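Local coordinates for protein sugar phosphate isomerase/epimerase (Parabacteroides distasonis, PDB 3L23) that binds a magnesium ion in a xylose isomerase-like TIM barrel and probably acts as an isomerase or epimerase, perhaps on sugar phosphates, at residues K244-F249 against V274-P280; D40-S44 against V289-A293; H79-V83 against Y109-T113; L125-P131 against G161-H167. One frame throughout, in Å; residues are numbered along the deposited sequence.

Overall arrangement
Contacts 1 and 4 meet at the magnesium ion: Glu275 of 274-280 and His165 of 161-167 bind it, with Asp216 and His242 completing the protein ligands, and two metal-bound waters belong to both contacts, whose centres lie about 20 Å apart. Contact 3, its centre about 11 Å from that of contact 4, adjoins it: Val80 N probably donates a hydrogen bond to Ile126 O (2.9 Å). Contact 2 touches contact 1, about 13 Å away between centres, with Leu276 against Val289 and Phe249 against Cys292. It ties residues near the start of the barrel to its last helix; contacts 2 and 3 lie about 29 Å apart between centres, on opposite sides of the chain's centre.

Contact 1. Residues K244-F249 against V274-P280; sequences KDRAVF and VELEQMP. With MG (magnesium ion), chain B.
Lys244 NZ forms a salt bridge with Glu277 OE2 at 2.7 Å, the carboxylate oxygen being met on its anti side, 24° out of plane. The lysine chain runs straight from the backbone, then bends at its last torsion (chi4 -56°), which also lets NZ donate to Asp245 O at 2.9 Å; the ring of Tyr218 adds a cation-pi contact. Waters also link the two loops. One accepts from Lys244 NZ and Glu277 N, while another accepts from Asp245 N and probably donates to Glu275 O, 2.7 Å away.

Both segments are loops following neighbouring parallel strands, 238-243 and 272-274, of the TIM barrel, and the second carries a metal ligand. Glu275, extended with CG anti to the backbone N (chi1 -179°), places OE1 2.0 Å from the magnesium ion, whose other protein ligands are His165, Asp216 and His242. Lys244 CD lies 3.6 Å from that same Glu275 OE1, so the aliphatic chain of Lys244, and not its ammonium group, lies alongside the Glu275 carboxylate.

The remaining contacts are mainly apolar. Phe249 CZ rests on Val274 CG1 at 3.8 Å, Val248 CG2 meets the methyl CE of selenomethionine Met279, and the Leu276 CD1 methyl abuts the carbonyl oxygen of Ala247.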
# COMPACT_ATOMS: atom_id res chain seq x y z
N LYS A 244 -4.14 -5.56 8.72
CA LYS A 244 -3.55 -4.75 9.77
C LYS A 244 -4.54 -4.62 10.91
O LYS A 244 -5.75 -4.62 10.65
CB LYS A 244 -3.25 -3.35 9.22
CG LYS A 244 -2.48 -2.49 10.13
CD LYS A 244 -2.17 -1.11 9.59
CE LYS A 244 -1.38 -0.33 10.62
NZ LYS A 244 -2.05 -0.21 11.98
N ASP A 245 -4.03 -4.47 12.13
CA ASP A 245 -4.83 -4.25 13.35
C ASP A 245 -4.18 -3.03 14.03
O ASP A 245 -3.30 -2.39 13.43
CB ASP A 245 -4.80 -5.53 14.23
CG ASP A 245 -6.00 -5.65 15.18
OD1 ASP A 245 -6.57 -4.63 15.65
OD2 ASP A 245 -6.33 -6.82 15.54
N ARG A 246 -4.60 -2.68 15.24
CA ARG A 246 -3.93 -1.64 16.02
C ARG A 246 -2.47 -2.01 16.24
O ARG A 246 -1.55 -1.16 16.08
CB ARG A 246 -4.65 -1.46 17.34
CG ARG A 246 -4.00 -0.55 18.36
CD ARG A 246 -3.63 0.82 17.86
NE ARG A 246 -4.76 1.58 17.32
CZ ARG A 246 -5.58 2.37 18.01
NH1 ARG A 246 -5.51 2.52 19.32
NH2 ARG A 246 -6.52 3.03 17.33
N ALA A 247 -2.26 -3.28 16.60
CA ALA A 247 -0.91 -3.84 16.80
C ALA A 247 -0.95 -5.31 16.41
O ALA A 247 -1.29 -5.62 15.29
CB ALA A 247 -0.43 -3.63 18.23
N VAL A 248 -0.61 -6.24 17.31
CA VAL A 248 -0.69 -7.64 16.93
C VAL A 248 -2.14 -8.05 16.61
O VAL A 248 -3.08 -7.71 17.35
CB VAL A 248 -0.09 -8.56 18.03
CG1 VAL A 248 -0.36 -10.01 17.69
CG2 VAL A 248 1.41 -8.22 18.17
N PHE A 249 -2.29 -8.79 15.50
CA PHE A 249 -3.60 -9.22 15.05
C PHE A 249 -4.40 -9.89 16.16
O PHE A 249 -3.90 -10.77 16.90
CB PHE A 249 -3.52 -10.20 13.89
CG PHE A 249 -2.90 -9.68 12.64
CD1 PHE A 249 -2.68 -8.32 12.40
CD2 PHE A 249 -2.54 -10.56 11.67
CE1 PHE A 249 -2.11 -7.90 11.23
CE2 PHE A 249 -2.00 -10.16 10.48
CZ PHE A 249 -1.82 -8.84 10.23
N VAL A 274 0.62 -8.30 5.22
CA VAL A 274 0.62 -7.95 6.64
C VAL A 274 1.30 -6.63 6.87
O VAL A 274 2.38 -6.36 6.33
CB VAL A 274 1.34 -9.07 7.50
CG1 VAL A 274 1.68 -8.55 8.91
CG2 VAL A 274 0.50 -10.34 7.50
N GLU A 275 0.69 -5.80 7.72
CA GLU A 275 1.30 -4.57 8.14
C GLU A 275 1.21 -4.40 9.64
O GLU A 275 0.19 -4.77 10.26
CB GLU A 275 0.63 -3.39 7.45
CG GLU A 275 1.28 -2.10 7.86
CD GLU A 275 0.83 -0.93 7.04
OE1 GLU A 275 -0.28 -0.94 6.50
OE2 GLU A 275 1.59 0.05 6.96
N LEU A 276 2.28 -3.88 10.24
CA LEU A 276 2.35 -3.64 11.68
C LEU A 276 3.00 -2.28 11.92
O LEU A 276 4.12 -2.06 11.47
CB LEU A 276 3.16 -4.76 12.36
CG LEU A 276 3.31 -4.70 13.85
CD1 LEU A 276 1.94 -4.96 14.49
CD2 LEU A 276 4.42 -5.65 14.35
N GLU A 277 2.33 -1.37 12.60
CA GLU A 277 2.97 -0.09 12.90
C GLU A 277 3.81 -0.24 14.17
O GLU A 277 3.94 -1.35 14.70
CB GLU A 277 1.98 1.11 12.84
CG GLU A 277 0.90 1.27 13.85
CD GLU A 277 -0.04 2.41 13.38
OE1 GLU A 277 0.42 3.57 13.30
OE2 GLU A 277 -1.19 2.12 13.01
N GLN A 278 4.45 0.84 14.62
CA GLN A 278 5.32 0.80 15.77
C GLN A 278 4.65 0.14 16.97
O GLN A 278 3.54 0.51 17.35
CB GLN A 278 5.72 2.22 16.13
CG GLN A 278 6.45 2.35 17.42
CD GLN A 278 7.75 1.61 17.44
OE1 GLN A 278 8.56 1.74 16.51
NE2 GLN A 278 8.00 0.85 18.53
N MSE A 279 5.30 -0.86 17.53
CA MSE A 279 4.74 -1.53 18.70
C MSE A 279 4.57 -0.54 19.85
O MSE A 279 5.48 0.24 20.15
CB MSE A 279 5.60 -2.73 19.09
CG MSE A 279 5.52 -3.91 18.11
SE MSE A 279 3.83 -4.79 18.04
CE MSE A 279 4.05 -5.90 19.62
N PRO A 280 3.39 -0.53 20.48
CA PRO A 280 3.14 0.41 21.57
C PRO A 280 3.64 -0.03 22.94
O PRO A 280 3.63 0.78 23.88
CB PRO A 280 1.60 0.46 21.62
CG PRO A 280 1.18 -0.90 21.29
CD PRO A 280 2.21 -1.39 20.23
MG MG B . -1.25 0.02 5.06
O HOH W 1 -0.41 -2.11 13.43
O HOH W 2 -1.15 -4.66 12.60
O HOH W 3 0.53 -0.02 17.56
O HOH W 4 0.89 0.83 4.46
O HOH W 5 -1.15 1.82 6.19

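Contact 2. Residues D40-S44 against V289-A293; sequences DMGYS and VKDCA
Met41 and Lys290 bring the backbones together, their CA atoms 5.7 Å apart, where the chain leaving helix 31-40 passes helix 285-298. The turn is a Schellman motif: Gly42, with positive phi (110°), is the first residue to leave helical geometry and leads toward strand 45-52, so this TIM-barrel contact joins an early helix-to-strand turn to the last helix. Tyr43 supplies the polar link. Its OH donates to Val289 O at 2.8 Å, the acceptor lying in the plane of the phenol ring at its edge. That carbonyl also receives the helical bond from Ala293 N, and the two donors reach it from opposite faces of its plane.

The same ring is pressed against the helix, CE2 lying 3.4 Å from Val289 CG1 and 3.7 Å from Ala293 CB. A leucine in place of Tyr43 would probably leave Val289 O with its helical donor but without the phenol, and open a gap beside Val289 and Ala293. Leu17 and Val274 also touch Tyr43, placing it between the helix and the barrel strands. Selenomethionine Met41 packs on the same part of the helix, crossing Val289 at about a right angle: its chain is extended at chi2 and bent at chi3 (-72°), which carries the methyl CE to Val289 while SE sits by Lys290. The carbonyl Met41 O comes within 3.2 Å of Ala293 CB.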
# COMPACT_ATOMS: atom_id res chain seq x y z
N ASP A 40 11.57 -17.57 7.79
CA ASP A 40 11.37 -18.52 8.89
C ASP A 40 10.13 -18.22 9.72
O ASP A 40 9.56 -19.15 10.31
CB ASP A 40 12.61 -18.57 9.81
CG ASP A 40 13.83 -19.21 9.13
OD1 ASP A 40 13.67 -19.92 8.11
OD2 ASP A 40 14.96 -19.02 9.66
N MSE A 41 9.72 -16.96 9.78
CA MSE A 41 8.48 -16.57 10.45
C MSE A 41 7.21 -16.98 9.68
O MSE A 41 6.11 -16.89 10.22
CB MSE A 41 8.46 -15.04 10.73
CG MSE A 41 9.49 -14.59 11.74
SE MSE A 41 9.21 -12.74 12.23
CE MSE A 41 9.82 -11.87 10.62
N GLY A 42 7.37 -17.39 8.42
CA GLY A 42 6.26 -17.92 7.62
C GLY A 42 5.81 -17.04 6.48
O GLY A 42 4.77 -17.30 5.89
N TYR A 43 6.58 -16.00 6.15
CA TYR A 43 6.26 -15.12 5.04
C TYR A 43 6.90 -15.60 3.75
O TYR A 43 7.99 -16.10 3.76
CB TYR A 43 6.73 -13.69 5.34
CG TYR A 43 6.01 -13.08 6.50
CD1 TYR A 43 4.74 -12.53 6.34
CD2 TYR A 43 6.55 -13.11 7.79
CE1 TYR A 43 4.05 -12.01 7.41
CE2 TYR A 43 5.82 -12.56 8.89
CZ TYR A 43 4.59 -11.99 8.67
OH TYR A 43 3.82 -11.44 9.71
N SER A 44 6.22 -15.38 2.62
CA SER A 44 6.78 -15.75 1.32
C SER A 44 6.84 -14.65 0.26
O SER A 44 7.59 -14.78 -0.72
CB SER A 44 5.93 -16.91 0.78
OG SER A 44 4.59 -16.45 0.66
N VAL A 289 5.72 -8.89 14.36
CA VAL A 289 5.52 -9.49 13.04
C VAL A 289 5.40 -11.04 13.11
O VAL A 289 4.58 -11.65 12.41
CB VAL A 289 6.61 -9.01 12.04
CG1 VAL A 289 6.64 -9.87 10.77
CG2 VAL A 289 6.37 -7.52 11.70
N LYS A 290 6.19 -11.66 13.96
CA LYS A 290 6.04 -13.09 14.21
C LYS A 290 4.66 -13.45 14.71
O LYS A 290 4.01 -14.37 14.19
CB LYS A 290 7.08 -13.53 15.24
CG LYS A 290 7.01 -15.00 15.72
CD LYS A 290 7.36 -15.97 14.59
CE LYS A 290 7.78 -17.39 15.09
NZ LYS A 290 6.68 -18.06 15.92
N ASP A 291 4.18 -12.69 15.69
CA ASP A 291 2.89 -12.94 16.30
C ASP A 291 1.76 -12.78 15.26
O ASP A 291 0.77 -13.53 15.28
CB ASP A 291 2.66 -12.01 17.48
CG ASP A 291 3.47 -12.39 18.72
OD1 ASP A 291 4.09 -13.48 18.78
OD2 ASP A 291 3.44 -11.59 19.68
N CYS A 292 1.90 -11.79 14.38
CA CYS A 292 0.94 -11.62 13.27
C CYS A 292 0.90 -12.85 12.33
O CYS A 292 -0.17 -13.30 11.93
CB CYS A 292 1.20 -10.35 12.48
SG CYS A 292 0.88 -8.82 13.44
N ALA A 293 2.06 -13.38 11.95
CA ALA A 293 2.14 -14.57 11.12
C ALA A 293 1.48 -15.73 11.83
O ALA A 293 0.72 -16.47 11.23
CB ALA A 293 3.63 -14.93 10.80

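Contact 3. Residues H79-V83 against Y109-T113; sequences HVNPV and YWKAT. With EDO (1,2-ethanediol), chain E.
Pro82 sits over the Tyr109 ring in a CH-pi contact, its CA 3.6 Å from the centroid and only 9° off the ring normal. The opposite face is covered from within the helix by Thr113 OG1, so the phenol is sandwiched between loop and helix. With CG anti to the backbone N (chi1 177°), Tyr109 leaves the helix toward the loop, bringing its OH to 3.3 Å from Val80 CB.

The apolar contacts flank this sandwich. Val80 CG2 packs obliquely on the indole of Trp110, 3.4 Å from CZ3, and approaches the Tyr109 ring at its edge. Pro82 CG lies 3.8 Å from Trp110 CZ2, while Val83 CG2 touches Tyr109 CE1. Val80 and Thr113 meet tip to tip through methyl groups.

Among polar groups, Thr113 OG1 donates to Tyr109 O at 2.8 Å from above the carbonyl plane. That oxygen also takes the helical bond from Thr113 N. A 1,2-ethanediol, probably from the crystallisation liquor, donates through O1 to Thr113 OG1.

In the TIM barrel, the contact lays the loop after strand 74-79 against helix 103-119, with Trp110 reaching on to helix 136-155 and Val80 and Pro82 touching strand 124-127.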
# COMPACT_ATOMS: atom_id res chain seq x y z
N HIS A 79 5.60 0.10 -2.52
CA HIS A 79 5.04 1.38 -2.14
C HIS A 79 5.99 2.49 -2.46
O HIS A 79 7.09 2.53 -1.98
CB HIS A 79 4.75 1.46 -0.64
CG HIS A 79 3.43 0.92 -0.27
ND1 HIS A 79 2.81 1.23 0.92
CD2 HIS A 79 2.59 0.09 -0.93
CE1 HIS A 79 1.64 0.62 0.97
NE2 HIS A 79 1.49 -0.09 -0.13
N VAL A 80 5.54 3.43 -3.28
CA VAL A 80 6.37 4.53 -3.67
C VAL A 80 5.53 5.81 -3.70
O VAL A 80 4.34 5.77 -3.97
CB VAL A 80 6.99 4.30 -5.07
CG1 VAL A 80 7.90 3.05 -5.05
CG2 VAL A 80 5.89 4.20 -6.15
N ASN A 81 6.16 6.94 -3.43
CA ASN A 81 5.47 8.22 -3.50
C ASN A 81 6.22 9.21 -4.38
O ASN A 81 7.44 9.36 -4.21
CB ASN A 81 5.39 8.84 -2.10
CG ASN A 81 4.37 8.19 -1.22
OD1 ASN A 81 3.13 8.17 -1.50
ND2 ASN A 81 4.88 7.63 -0.13
N PRO A 82 5.53 9.89 -5.32
CA PRO A 82 6.20 10.92 -6.13
C PRO A 82 6.99 11.97 -5.36
O PRO A 82 6.50 12.56 -4.38
CB PRO A 82 5.04 11.58 -6.89
CG PRO A 82 4.05 10.48 -7.03
CD PRO A 82 4.14 9.68 -5.78
N VAL A 83 8.21 12.18 -5.83
CA VAL A 83 9.10 13.19 -5.28
C VAL A 83 9.75 13.96 -6.40
O VAL A 83 9.87 13.46 -7.52
CB VAL A 83 10.25 12.59 -4.40
CG1 VAL A 83 9.72 11.99 -3.08
CG2 VAL A 83 11.08 11.59 -5.19
N TYR A 109 8.69 11.10 -12.61
CA TYR A 109 8.88 10.20 -11.50
C TYR A 109 8.33 8.83 -11.83
O TYR A 109 9.00 7.82 -11.61
CB TYR A 109 8.16 10.70 -10.24
CG TYR A 109 8.28 9.74 -9.10
CD1 TYR A 109 9.38 9.76 -8.26
CD2 TYR A 109 7.32 8.77 -8.90
CE1 TYR A 109 9.53 8.85 -7.27
CE2 TYR A 109 7.47 7.88 -7.91
CZ TYR A 109 8.55 7.93 -7.08
OH TYR A 109 8.66 6.95 -6.10
N TRP A 110 7.11 8.77 -12.34
CA TRP A 110 6.49 7.47 -12.60
C TRP A 110 7.27 6.69 -13.68
O TRP A 110 7.44 5.48 -13.55
CB TRP A 110 5.00 7.60 -12.95
CG TRP A 110 4.18 7.87 -11.73
CD1 TRP A 110 3.42 8.94 -11.49
CD2 TRP A 110 4.09 7.03 -10.56
NE1 TRP A 110 2.85 8.86 -10.24
CE2 TRP A 110 3.24 7.68 -9.65
CE3 TRP A 110 4.64 5.78 -10.21
CZ2 TRP A 110 2.91 7.13 -8.41
CZ3 TRP A 110 4.34 5.25 -8.99
CH2 TRP A 110 3.47 5.92 -8.10
N LYS A 111 7.71 7.38 -14.72
CA LYS A 111 8.48 6.70 -15.78
C LYS A 111 9.75 6.02 -15.21
O LYS A 111 9.95 4.82 -15.41
CB LYS A 111 8.86 7.67 -16.91
CG LYS A 111 9.66 6.97 -18.01
CD LYS A 111 9.74 7.79 -19.26
CE LYS A 111 10.56 7.06 -20.36
NZ LYS A 111 10.80 7.97 -21.45
N ALA A 112 10.56 6.78 -14.49
CA ALA A 112 11.81 6.26 -13.90
C ALA A 112 11.55 5.17 -12.87
O ALA A 112 12.24 4.16 -12.85
CB ALA A 112 12.58 7.38 -13.27
N THR A 113 10.57 5.39 -12.00
CA THR A 113 10.23 4.43 -10.97
C THR A 113 9.65 3.13 -11.54
O THR A 113 10.04 2.03 -11.12
CB THR A 113 9.27 5.10 -9.98
OG1 THR A 113 9.93 6.28 -9.49
CG2 THR A 113 8.85 4.16 -8.82
C1 EDO E . 12.98 8.33 -8.41
O1 EDO E . 12.84 7.36 -9.44
C2 EDO E . 12.95 7.57 -7.11
O2 EDO E . 13.61 8.27 -6.06

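Contact 4. Residues L125-P131 against G161-H167; sequences LIQPMMP and GFGYHNH. With MG (magnesium ion), chain B.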
# COMPACT_ATOMS: atom_id res chain seq x y z
N LEU A 125 2.76 -1.76 -8.46
CA LEU A 125 3.42 -0.49 -8.09
C LEU A 125 2.30 0.40 -7.54
O LEU A 125 1.32 0.68 -8.25
CB LEU A 125 4.10 0.13 -9.31
CG LEU A 125 5.01 1.32 -9.01
CD1 LEU A 125 6.10 0.99 -8.01
CD2 LEU A 125 5.60 1.90 -10.33
N ILE A 126 2.45 0.82 -6.28
CA ILE A 126 1.35 1.41 -5.51
C ILE A 126 1.78 2.69 -4.80
O ILE A 126 2.84 2.75 -4.20
CB ILE A 126 0.81 0.40 -4.47
CG1 ILE A 126 0.19 -0.83 -5.17
CG2 ILE A 126 -0.20 1.04 -3.51
CD1 ILE A 126 -0.20 -2.04 -4.32
N GLN A 127 0.96 3.74 -4.92
CA GLN A 127 1.11 5.00 -4.18
C GLN A 127 0.30 4.90 -2.89
O GLN A 127 -0.91 4.65 -2.96
CB GLN A 127 0.61 6.18 -4.99
CG GLN A 127 0.70 7.47 -4.20
CD GLN A 127 0.41 8.65 -5.05
OE1 GLN A 127 0.69 8.64 -6.26
NE2 GLN A 127 -0.14 9.71 -4.43
N PRO A 128 0.96 5.01 -1.73
CA PRO A 128 0.24 4.87 -0.43
C PRO A 128 -0.15 6.14 0.31
O PRO A 128 -0.86 6.03 1.31
CB PRO A 128 1.26 4.10 0.40
CG PRO A 128 2.56 4.73 -0.02
CD PRO A 128 2.42 5.03 -1.51
N MSE A 129 0.29 7.32 -0.13
CA MSE A 129 -0.03 8.57 0.56
C MSE A 129 -0.94 9.47 -0.28
O MSE A 129 -0.73 9.64 -1.45
CB MSE A 129 1.25 9.36 0.92
CG MSE A 129 1.01 10.59 1.82
SE MSE A 129 0.20 10.03 3.61
CE MSE A 129 1.28 8.61 3.79
N MSE A 130 -1.97 10.03 0.36
CA MSE A 130 -2.92 10.89 -0.31
C MSE A 130 -2.32 12.27 -0.61
O MSE A 130 -1.69 12.90 0.27
CB MSE A 130 -4.17 11.08 0.56
CG MSE A 130 -5.36 11.57 -0.23
SE MSE A 130 -6.90 11.98 0.89
CE MSE A 130 -6.38 13.51 1.60
N PRO A 131 -2.47 12.75 -1.88
CA PRO A 131 -2.15 14.15 -2.14
C PRO A 131 -3.08 15.09 -1.37
O PRO A 131 -4.05 14.66 -0.76
CB PRO A 131 -2.39 14.33 -3.66
CG PRO A 131 -2.45 12.99 -4.22
CD PRO A 131 -2.88 12.05 -3.11
N GLY A 161 -0.80 -1.36 -14.02
CA GLY A 161 -1.03 0.07 -13.99
C GLY A 161 -0.75 0.71 -12.64
O GLY A 161 0.27 0.41 -12.00
N PHE A 162 -1.68 1.57 -12.21
CA PHE A 162 -1.52 2.39 -11.01
C PHE A 162 -2.36 1.83 -9.87
O PHE A 162 -3.59 1.69 -10.00
CB PHE A 162 -1.94 3.85 -11.30
CG PHE A 162 -1.83 4.76 -10.11
CD1 PHE A 162 -0.63 5.40 -9.81
CD2 PHE A 162 -2.91 4.96 -9.28
CE1 PHE A 162 -0.54 6.27 -8.72
CE2 PHE A 162 -2.79 5.81 -8.17
CZ PHE A 162 -1.61 6.44 -7.90
N GLY A 163 -1.72 1.48 -8.75
CA GLY A 163 -2.44 1.07 -7.56
C GLY A 163 -2.43 2.16 -6.52
O GLY A 163 -1.43 2.89 -6.38
N TYR A 164 -3.50 2.23 -5.72
CA TYR A 164 -3.64 3.25 -4.68
C TYR A 164 -3.96 2.62 -3.32
O TYR A 164 -4.95 1.87 -3.21
CB TYR A 164 -4.73 4.28 -5.03
CG TYR A 164 -4.76 5.43 -4.03
CD1 TYR A 164 -3.83 6.45 -4.09
CD2 TYR A 164 -5.64 5.40 -2.94
CE1 TYR A 164 -3.82 7.45 -3.12
CE2 TYR A 164 -5.64 6.39 -2.00
CZ TYR A 164 -4.72 7.41 -2.10
OH TYR A 164 -4.69 8.42 -1.18
N HIS A 165 -3.15 2.96 -2.31
CA HIS A 165 -3.33 2.51 -0.91
C HIS A 165 -3.80 3.68 -0.05
O HIS A 165 -3.23 4.78 -0.05
CB HIS A 165 -2.02 1.89 -0.37
CG HIS A 165 -1.91 1.81 1.13
ND1 HIS A 165 -1.69 2.93 1.91
CD2 HIS A 165 -1.94 0.76 1.99
CE1 HIS A 165 -1.61 2.57 3.18
NE2 HIS A 165 -1.75 1.26 3.26
N ASN A 166 -4.84 3.42 0.75
CA ASN A 166 -5.46 4.43 1.57
C ASN A 166 -5.03 4.36 3.03
O ASN A 166 -4.64 3.29 3.52
CB ASN A 166 -6.97 4.25 1.58
CG ASN A 166 -7.39 2.90 2.19
OD1 ASN A 166 -7.23 1.82 1.58
ND2 ASN A 166 -7.96 2.96 3.42
N HIS A 167 -5.11 5.51 3.69
CA HIS A 167 -5.20 5.57 5.15
C HIS A 167 -6.65 5.99 5.48
O HIS A 167 -7.58 5.47 4.86
CB HIS A 167 -4.15 6.46 5.79
CG HIS A 167 -2.74 6.01 5.55
ND1 HIS A 167 -2.08 6.23 4.36
CD2 HIS A 167 -1.85 5.36 6.35
CE1 HIS A 167 -0.85 5.75 4.43
NE2 HIS A 167 -0.68 5.21 5.62
MG MG B . -1.25 0.02 5.06
O HOH W 6 0.60 -1.65 -10.32
O HOH W 7 -3.02 7.55 2.04
O HOH W 5 -1.15 1.82 6.19
O HOH W 4 0.89 0.83 4.46
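His165 NE2 binds the magnesium ion at 2.2 Å, and its other ring nitrogen, ND1, donates to Pro128 O at 3.3 Å. This oxygen lies near the ring plane and is met on a lone pair, so Pro128 is a second-shell partner that would restrain the rotation of the imidazole. Strands 125-127 and 162-165 are parallel neighbours of a beta-alpha-beta crossover in the TIM barrel, connected through helix 136-155. Gly163 N donates to Leu125 O, Gln127 N to Gly163 O at 2.9 Å, and His165 N to Gln127 O in a nearly straight bond (178°).

Gln127 is extended, with CG anti to the backbone N (chi1 177°), and its NE2 donates to Met129 O at 3.0 Å, almost collinear with the carbonyl bond; NE2 also bonds to Tyr98. Its OE1 lies in the plane of the Phe162 ring, at the edge. A leucine at Gln127 would probably leave Met129 O without its amide donor and Tyr98 OH without this partner.

Packing between the strands is close: Ile126 CG1 lies against the backbone of Gly163, 4.0 Å from its CA, leaving little room there for a CB. Ile126 CG2 rests on His165 CB at 3.7 Å. Farther out, Tyr164 OH, hydrogen-bonded to Glu170, touches Met130 CB at 3.2 Å, and the methyl CE of selenomethionine Met129 lies 3.6 Å from His167 CE1.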